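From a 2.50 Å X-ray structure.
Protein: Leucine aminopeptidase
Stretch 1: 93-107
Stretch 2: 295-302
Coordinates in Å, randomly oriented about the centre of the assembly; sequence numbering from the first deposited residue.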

ATOM      1  N   PRO A  93      16.477  -8.339  16.625  1.00 98.21           N
ATOM      2  CA  PRO A  93      15.909  -9.675  16.420  1.00 91.33           C
ATOM      3  C   PRO A  93      15.991 -10.119  14.957  1.00 80.37           C
ATOM      4  O   PRO A  93      16.067 -11.321  14.700  1.00 84.31           O
ATOM      5  CB  PRO A  93      14.454  -9.501  16.859  1.00 88.44           C
ATOM      6  CG  PRO A  93      14.135  -8.064  16.494  1.00 91.74           C
ATOM      7  CD  PRO A  93      15.437  -7.288  16.643  1.00 96.75           C
ATOM      8  N   TYR A  94      15.981  -9.166  14.021  1.00 69.10           N
ATOM      9  CA  TYR A  94      16.247  -9.478  12.607  1.00 62.43           C
ATOM     10  C   TYR A  94      17.722  -9.256  12.247  1.00 55.57           C
ATOM     11  O   TYR A  94      18.277  -8.172  12.464  1.00 49.92           O
ATOM     12  CB  TYR A  94      15.406  -8.606  11.689  1.00 52.69           C
ATOM     13  CG  TYR A  94      13.915  -8.785  11.781  1.00 57.25           C
ATOM     14  CD1 TYR A  94      13.224  -9.631  10.906  1.00 45.39           C
ATOM     15  CD2 TYR A  94      13.189  -8.078  12.735  1.00 52.26           C
ATOM     16  CE1 TYR A  94      11.840  -9.766  10.998  1.00 48.33           C
ATOM     17  CE2 TYR A  94      11.824  -8.207  12.842  1.00 49.67           C
ATOM     18  CZ  TYR A  94      11.145  -9.044  11.978  1.00 57.89           C
ATOM     19  OH  TYR A  94       9.775  -9.139  12.119  1.00 61.39           O
ATOM     20  N   PRO A  95      18.349 -10.281  11.674  1.00 44.12           N
ATOM     21  CA  PRO A  95      19.749 -10.270  11.253  1.00 46.41           C
ATOM     22  C   PRO A  95      19.966  -9.336  10.078  1.00 50.33           C
ATOM     23  O   PRO A  95      19.048  -9.218   9.257  1.00 56.81           O
ATOM     24  CB  PRO A  95      20.014 -11.711  10.812  1.00 46.10           C
ATOM     25  CG  PRO A  95      18.898 -12.510  11.347  1.00 50.32           C
ATOM     26  CD  PRO A  95      17.731 -11.607  11.535  1.00 46.36           C
ATOM     27  N   ILE A  96      21.091  -8.622  10.057  1.00 45.63           N
ATOM     28  CA  ILE A  96      21.552  -7.895   8.869  1.00 50.40           C
ATOM     29  C   ILE A  96      23.000  -8.337   8.487  1.00 57.51           C
ATOM     30  O   ILE A  96      23.965  -7.881   9.079  1.00 60.20           O
ATOM     31  CB  ILE A  96      21.473  -6.389   9.119  1.00 46.92           C
ATOM     32  CG1 ILE A  96      20.020  -5.985   9.379  1.00 50.71           C
ATOM     33  CG2 ILE A  96      21.974  -5.622   7.929  1.00 53.03           C
ATOM     34  CD1 ILE A  96      19.847  -4.523   9.751  1.00 47.26           C
ATOM     35  N   ASN A  97      23.150  -9.233   7.516  1.00 59.79           N
ATOM     36  CA  ASN A  97      24.406  -9.983   7.354  1.00 60.74           C
ATOM     37  C   ASN A  97      24.800 -10.275   5.898  1.00 54.62           C
ATOM     38  O   ASN A  97      25.560 -11.208   5.608  1.00 55.94           O
ATOM     39  CB  ASN A  97      24.270 -11.285   8.161  1.00 57.81           C
ATOM     40  CG  ASN A  97      22.976 -12.003   7.858  1.00 54.60           C
ATOM     41  OD1 ASN A  97      22.154 -11.531   7.053  1.00 67.71           O
ATOM     42  ND2 ASN A  97      22.740 -13.089   8.557  1.00 53.04           N
ATOM     43  N   HIS A  98      24.190  -9.515   5.009  1.00 57.11           N
ATOM     44  CA  HIS A  98      24.219  -9.679   3.569  1.00 55.52           C
ATOM     45  C   HIS A  98      24.691  -8.444   2.811  1.00 56.44           C
ATOM     46  O   HIS A  98      24.179  -8.144   1.713  1.00 57.97           O
ATOM     47  CB  HIS A  98      22.773 -10.091   3.248  1.00 63.38           C
ATOM     48  CG  HIS A  98      22.449 -11.444   3.782  1.00 68.97           C
ATOM     49  ND1 HIS A  98      21.435 -12.222   3.298  1.00 85.56           N
ATOM     50  CD2 HIS A  98      23.260 -12.309   4.447  1.00 66.89           C
ATOM     51  CE1 HIS A  98      21.468 -13.403   3.871  1.00 59.78           C
ATOM     52  NE2 HIS A  98      22.630 -13.509   4.503  1.00 62.22           N
ATOM     53  N   GLU A  99      25.724  -7.779   3.318  1.00 51.62           N
ATOM     54  CA  GLU A  99      26.142  -6.491   2.774  1.00 51.31           C
ATOM     55  C   GLU A  99      26.572  -6.590   1.309  1.00 61.71           C
ATOM     56  O   GLU A  99      26.238  -5.720   0.501  1.00 63.18           O
ATOM     57  CB  GLU A  99      27.286  -5.886   3.601  1.00 65.02           C
ATOM     58  CG  GLU A  99      27.910  -4.650   2.920  1.00103.90           C
ATOM     59  CD  GLU A  99      28.748  -3.771   3.852  1.00114.97           C
ATOM     60  OE1 GLU A  99      28.616  -3.888   5.097  1.00121.83           O
ATOM     61  OE2 GLU A  99      29.483  -2.906   3.323  1.00111.13           O
ATOM     62  N   ALA A 100      27.283  -7.654   0.941  1.00 52.75           N
ATOM     63  CA  ALA A 100      27.745  -7.771  -0.446  1.00 44.31           C
ATOM     64  C   ALA A 100      26.566  -7.845  -1.386  1.00 50.21           C
ATOM     65  O   ALA A 100      26.538  -7.158  -2.409  1.00 50.34           O
ATOM     66  CB  ALA A 100      28.617  -8.965  -0.614  1.00 40.88           C
ATOM     67  N   GLN A 101      25.585  -8.674  -1.041  1.00 52.88           N
ATOM     68  CA  GLN A 101      24.427  -8.822  -1.908  1.00 50.68           C
ATOM     69  C   GLN A 101      23.615  -7.534  -2.003  1.00 48.95           C
ATOM     70  O   GLN A 101      23.205  -7.134  -3.094  1.00 55.98           O
ATOM     71  CB  GLN A 101      23.542  -9.982  -1.444  1.00 53.14           C
ATOM     72  CG  GLN A 101      24.192 -11.372  -1.579  1.00 60.62           C
ATOM     73  CD  GLN A 101      25.029 -11.800  -0.391  1.00 66.24           C
ATOM     74  OE1 GLN A 101      25.541 -10.982   0.380  1.00 66.58           O
ATOM     75  NE2 GLN A 101      25.189 -13.105  -0.253  1.00 70.36           N
ATOM     76  N   VAL A 102      23.429  -6.860  -0.875  1.00 46.01           N
ATOM     77  CA  VAL A 102      22.677  -5.617  -0.848  1.00 42.20           C
ATOM     78  C   VAL A 102      23.347  -4.582  -1.768  1.00 55.85           C
ATOM     79  O   VAL A 102      22.679  -3.915  -2.561  1.00 60.07           O
ATOM     80  CB  VAL A 102      22.551  -5.091   0.609  1.00 55.75           C
ATOM     81  CG1 VAL A 102      21.997  -3.667   0.644  1.00 34.69           C
ATOM     82  CG2 VAL A 102      21.666  -6.050   1.449  1.00 43.42           C
ATOM     83  N   HIS A 103      24.666  -4.446  -1.679  1.00 57.04           N
ATOM     84  CA  HIS A 103      25.346  -3.500  -2.555  1.00 61.19           C
ATOM     85  C   HIS A 103      25.291  -3.897  -4.024  1.00 54.06           C
ATOM     86  O   HIS A 103      25.118  -3.032  -4.867  1.00 51.58           O
ATOM     87  CB  HIS A 103      26.785  -3.263  -2.093  1.00 70.34           C
ATOM     88  CG  HIS A 103      26.873  -2.370  -0.890  1.00 97.01           C
ATOM     89  ND1 HIS A 103      26.647  -2.816   0.396  1.00102.22           N
ATOM     90  CD2 HIS A 103      27.098  -1.037  -0.788  1.00108.61           C
ATOM     91  CE1 HIS A 103      26.764  -1.806   1.239  1.00103.43           C
ATOM     92  NE2 HIS A 103      27.035  -0.714   0.546  1.00110.73           N
ATOM     93  N   SER A 104      25.392  -5.185  -4.335  1.00 51.17           N
ATOM     94  CA  SER A 104      25.236  -5.630  -5.726  1.00 48.88           C
ATOM     95  C   SER A 104      23.907  -5.164  -6.262  1.00 56.33           C
ATOM     96  O   SER A 104      23.833  -4.692  -7.392  1.00 62.87           O
ATOM     97  CB  SER A 104      25.355  -7.144  -5.872  1.00 59.44           C
ATOM     98  OG  SER A 104      26.649  -7.567  -5.514  1.00 79.59           O
ATOM     99  N   LEU A 105      22.853  -5.294  -5.458  1.00 48.55           N
ATOM    100  CA  LEU A 105      21.529  -4.905  -5.940  1.00 44.92           C
ATOM    101  C   LEU A 105      21.413  -3.398  -6.088  1.00 43.19           C
ATOM    102  O   LEU A 105      20.788  -2.936  -7.050  1.00 48.29           O
ATOM    103  CB  LEU A 105      20.418  -5.454  -5.039  1.00 37.38           C
ATOM    104  CG  LEU A 105      20.389  -6.989  -5.029  1.00 45.33           C
ATOM    105  CD1 LEU A 105      19.021  -7.454  -4.665  1.00 43.87           C
ATOM    106  CD2 LEU A 105      20.733  -7.563  -6.403  1.00 44.52           C
ATOM    107  N   PHE A 106      21.971  -2.633  -5.145  1.00 41.89           N
ATOM    108  CA  PHE A 106      21.981  -1.155  -5.265  1.00 43.63           C
ATOM    109  C   PHE A 106      22.566  -0.714  -6.606  1.00 47.38           C
ATOM    110  O   PHE A 106      21.974   0.084  -7.314  1.00 51.76           O
ATOM    111  CB  PHE A 106      22.770  -0.488  -4.131  1.00 39.74           C
ATOM    112  CG  PHE A 106      22.046  -0.478  -2.806  1.00 47.55           C
ATOM    113  CD1 PHE A 106      20.900  -1.267  -2.616  1.00 34.81           C
ATOM    114  CD2 PHE A 106      22.487   0.336  -1.758  1.00 40.33           C
ATOM    115  CE1 PHE A 106      20.221  -1.269  -1.404  1.00 41.13           C
ATOM    116  CE2 PHE A 106      21.813   0.355  -0.526  1.00 43.71           C
ATOM    117  CZ  PHE A 106      20.667  -0.450  -0.348  1.00 51.04           C
ATOM    118  N   GLU A 107      23.715  -1.281  -6.966  1.00 52.46           N
ATOM    119  CA  GLU A 107      24.419  -0.910  -8.198  1.00 62.21           C
ATOM    120  C   GLU A 107      23.610  -1.183  -9.468  1.00 61.78           C
ATOM    121  O   GLU A 107      23.962  -0.712 -10.542  1.00 63.25           O
ATOM    122  CB  GLU A 107      25.767  -1.640  -8.276  1.00 59.26           C
ATOM    123  CG  GLU A 107      26.785  -1.147  -7.262  1.00 76.92           C
ATOM    124  CD  GLU A 107      28.010  -2.048  -7.167  1.00100.83           C
ATOM    125  OE1 GLU A 107      28.710  -2.221  -8.189  1.00115.74           O
ATOM    126  OE2 GLU A 107      28.282  -2.573  -6.060  1.00102.43           O
ATOM    127  N   ALA A 295      14.300   0.763  10.126  1.00 54.50           N
ATOM    128  CA  ALA A 295      15.167   1.836  10.621  1.00 51.97           C
ATOM    129  C   ALA A 295      16.653   1.469  10.487  1.00 47.40           C
ATOM    130  O   ALA A 295      17.448   2.275  10.023  1.00 47.09           O
ATOM    131  CB  ALA A 295      14.821   2.196  12.064  1.00 41.42           C
ATOM    132  N   GLU A 296      17.040   0.258  10.872  1.00 45.40           N
ATOM    133  CA  GLU A 296      18.457  -0.071  10.781  1.00 55.99           C
ATOM    134  C   GLU A 296      18.914  -0.311   9.346  1.00 55.21           C
ATOM    135  O   GLU A 296      20.084  -0.118   9.037  1.00 56.06           O
ATOM    136  CB  GLU A 296      18.783  -1.344  11.555  1.00 57.49           C
ATOM    137  CG  GLU A 296      18.006  -1.563  12.816  1.00 72.10           C
ATOM    138  CD  GLU A 296      18.299  -2.914  13.431  1.00 84.53           C
ATOM    139  OE1 GLU A 296      17.994  -3.955  12.803  1.00 90.83           O
ATOM    140  OE2 GLU A 296      18.833  -2.936  14.551  1.00 90.15           O
ATOM    141  N   LEU A 297      17.987  -0.666   8.459  1.00 51.04           N
ATOM    142  CA  LEU A 297      18.336  -0.802   7.053  1.00 46.11           C
ATOM    143  C   LEU A 297      18.622   0.589   6.501  1.00 51.37           C
ATOM    144  O   LEU A 297      19.605   0.803   5.776  1.00 51.59           O
ATOM    145  CB  LEU A 297      17.226  -1.507   6.263  1.00 41.57           C
ATOM    146  CG  LEU A 297      16.834  -2.977   6.572  1.00 43.21           C
ATOM    147  CD1 LEU A 297      15.584  -3.333   5.789  1.00 33.33           C
ATOM    148  CD2 LEU A 297      17.924  -3.999   6.283  1.00 41.39           C
ATOM    149  N   LEU A 298      17.790   1.550   6.898  1.00 49.90           N
ATOM    150  CA  LEU A 298      17.977   2.929   6.448  1.00 44.42           C
ATOM    151  C   LEU A 298      19.321   3.490   6.905  1.00 55.46           C
ATOM    152  O   LEU A 298      20.069   4.092   6.123  1.00 68.29           O
ATOM    153  CB  LEU A 298      16.840   3.814   6.955  1.00 48.20           C
ATOM    154  CG  LEU A 298      15.539   3.808   6.138  1.00 46.94           C
ATOM    155  CD1 LEU A 298      14.491   4.722   6.751  1.00 50.06           C
ATOM    156  CD2 LEU A 298      15.815   4.205   4.695  1.00 38.74           C
ATOM    157  N   THR A 299      19.637   3.288   8.172  1.00 50.29           N
ATOM    158  CA  THR A 299      20.892   3.781   8.693  1.00 58.84           C
ATOM    159  C   THR A 299      22.087   3.026   8.103  1.00 60.40           C
ATOM    160  O   THR A 299      23.031   3.645   7.586  1.00 52.13           O
ATOM    161  CB  THR A 299      20.901   3.721  10.227  1.00 52.60           C
ATOM    162  OG1 THR A 299      19.987   4.713  10.714  1.00 65.78           O
ATOM    163  CG2 THR A 299      22.286   4.042  10.768  1.00 51.44           C
ATOM    164  N   ARG A 300      22.035   1.698   8.151  1.00 58.13           N
ATOM    165  CA  ARG A 300      23.163   0.889   7.708  1.00 60.47           C
ATOM    166  C   ARG A 300      23.395   0.939   6.199  1.00 55.69           C
ATOM    167  O   ARG A 300      24.536   0.973   5.759  1.00 60.68           O
ATOM    168  CB  ARG A 300      22.978  -0.560   8.142  1.00 67.48           C
ATOM    169  CG  ARG A 300      24.060  -1.466   7.626  1.00 77.77           C
ATOM    170  CD  ARG A 300      24.453  -2.489   8.658  1.00 87.20           C
ATOM    171  NE  ARG A 300      25.723  -3.103   8.305  1.00 95.36           N
ATOM    172  CZ  ARG A 300      26.320  -4.036   9.033  1.00105.19           C
ATOM    173  NH1 ARG A 300      25.746  -4.462  10.153  1.00103.15           N
ATOM    174  NH2 ARG A 300      27.485  -4.544   8.638  1.00109.91           N
ATOM    175  N   TYR A 301      22.332   0.935   5.402  1.00 53.81           N
ATOM    176  CA  TYR A 301      22.508   0.802   3.951  1.00 53.47           C
ATOM    177  C   TYR A 301      22.136   2.040   3.145  1.00 55.68           C
ATOM    178  O   TYR A 301      22.903   2.469   2.284  1.00 59.19           O
ATOM    179  CB  TYR A 301      21.704  -0.387   3.412  1.00 52.11           C
ATOM    180  CG  TYR A 301      22.202  -1.741   3.863  1.00 46.47           C
ATOM    181  CD1 TYR A 301      23.527  -2.108   3.664  1.00 45.53           C
ATOM    182  CD2 TYR A 301      21.338  -2.676   4.432  1.00 41.59           C
ATOM    183  CE1 TYR A 301      23.991  -3.352   4.053  1.00 49.20           C
ATOM    184  CE2 TYR A 301      21.799  -3.924   4.819  1.00 43.70           C
ATOM    185  CZ  TYR A 301      23.129  -4.255   4.618  1.00 44.16           C
ATOM    186  OH  TYR A 301      23.613  -5.486   4.989  1.00 55.02           O
ATOM    187  N   VAL A 302      20.976   2.629   3.428  1.00 51.35           N
ATOM    188  CA  VAL A 302      20.525   3.770   2.646  1.00 46.49           C
ATOM    189  C   VAL A 302      21.265   5.019   3.124  1.00 59.69           C
ATOM    190  O   VAL A 302      21.317   6.032   2.418  1.00 59.45           O
ATOM    191  CB  VAL A 302      19.004   3.957   2.724  1.00 51.03           C
ATOM    192  CG1 VAL A 302      18.536   4.961   1.680  1.00 44.52           C
ATOM    193  CG2 VAL A 302      18.310   2.639   2.462  1.00 51.89           C
TER
HETATM  194  O   HOH W   1      26.960  -1.713   6.347  1.00 58.92           O

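Tyr-301 is the centre of this contact. Its CA-to-CB bond points toward stretch 1, and its chi1 is in the m well. The side chain sits as a knob among Glu-99, Val-102, His-103 and Phe-106 of helix 99-106. Val-102 covers one face of the ring: its CG1 lies 3.7 Å from the centroid of the Tyr-301 ring, 11° off the normal, a CH-pi contact. A branched valine suits this place because it presents a methyl group to the ring from a short side chain. Phe-106 packs beside the base of the tyrosine side chain, with Phe-106 CZ 3.9 Å from Tyr-301 CB. The edge of the Phe-106 ring also meets the backbone, where Phe-106 CE2 is 3.7 Å from Tyr-301 O.

Ile-96 lies in the loop before the helix. Its CG2 packs 3.5 Å from Tyr-301 CE2, while its CD1 reaches Leu-297 CD2 at 4.0 Å. One isoleucine thus packs against two apolar partners of stretch 2. Tyr-301 and Ile-96 have the largest areas covered across the contact. The tyrosine hydroxyl is not left unpaired; it is hydrogen-bonded elsewhere in the structure.

His-103 flanks the Tyr-301 ring at its edge, with His-103 CE1 4.1 Å from Tyr-301 CD1. Its own ring is held by a hydrogen bond from His-103 ND1 to Glu-99 O, 2.9 Å, one turn back.

Glu-99 and Arg-300 pair at the polar edge. Their salt bridge is long, 3.8 Å from Glu-99 OE1 to Arg-300 NH2. Water 1 bridges the pair: its O donates to Glu-99 OE1 at 3.0 Å and accepts from Arg-300 NE at 2.7 Å. Long charged side chains suit this exposed border, where they can meet solvent and each other. Glu-296 also borders the contact, its OE1 3.6 Å from Ile-96 CD1. No direct hydrogen bond joins the stretches, so apolar packing and this charged, water-bridged pair account for most of the contact.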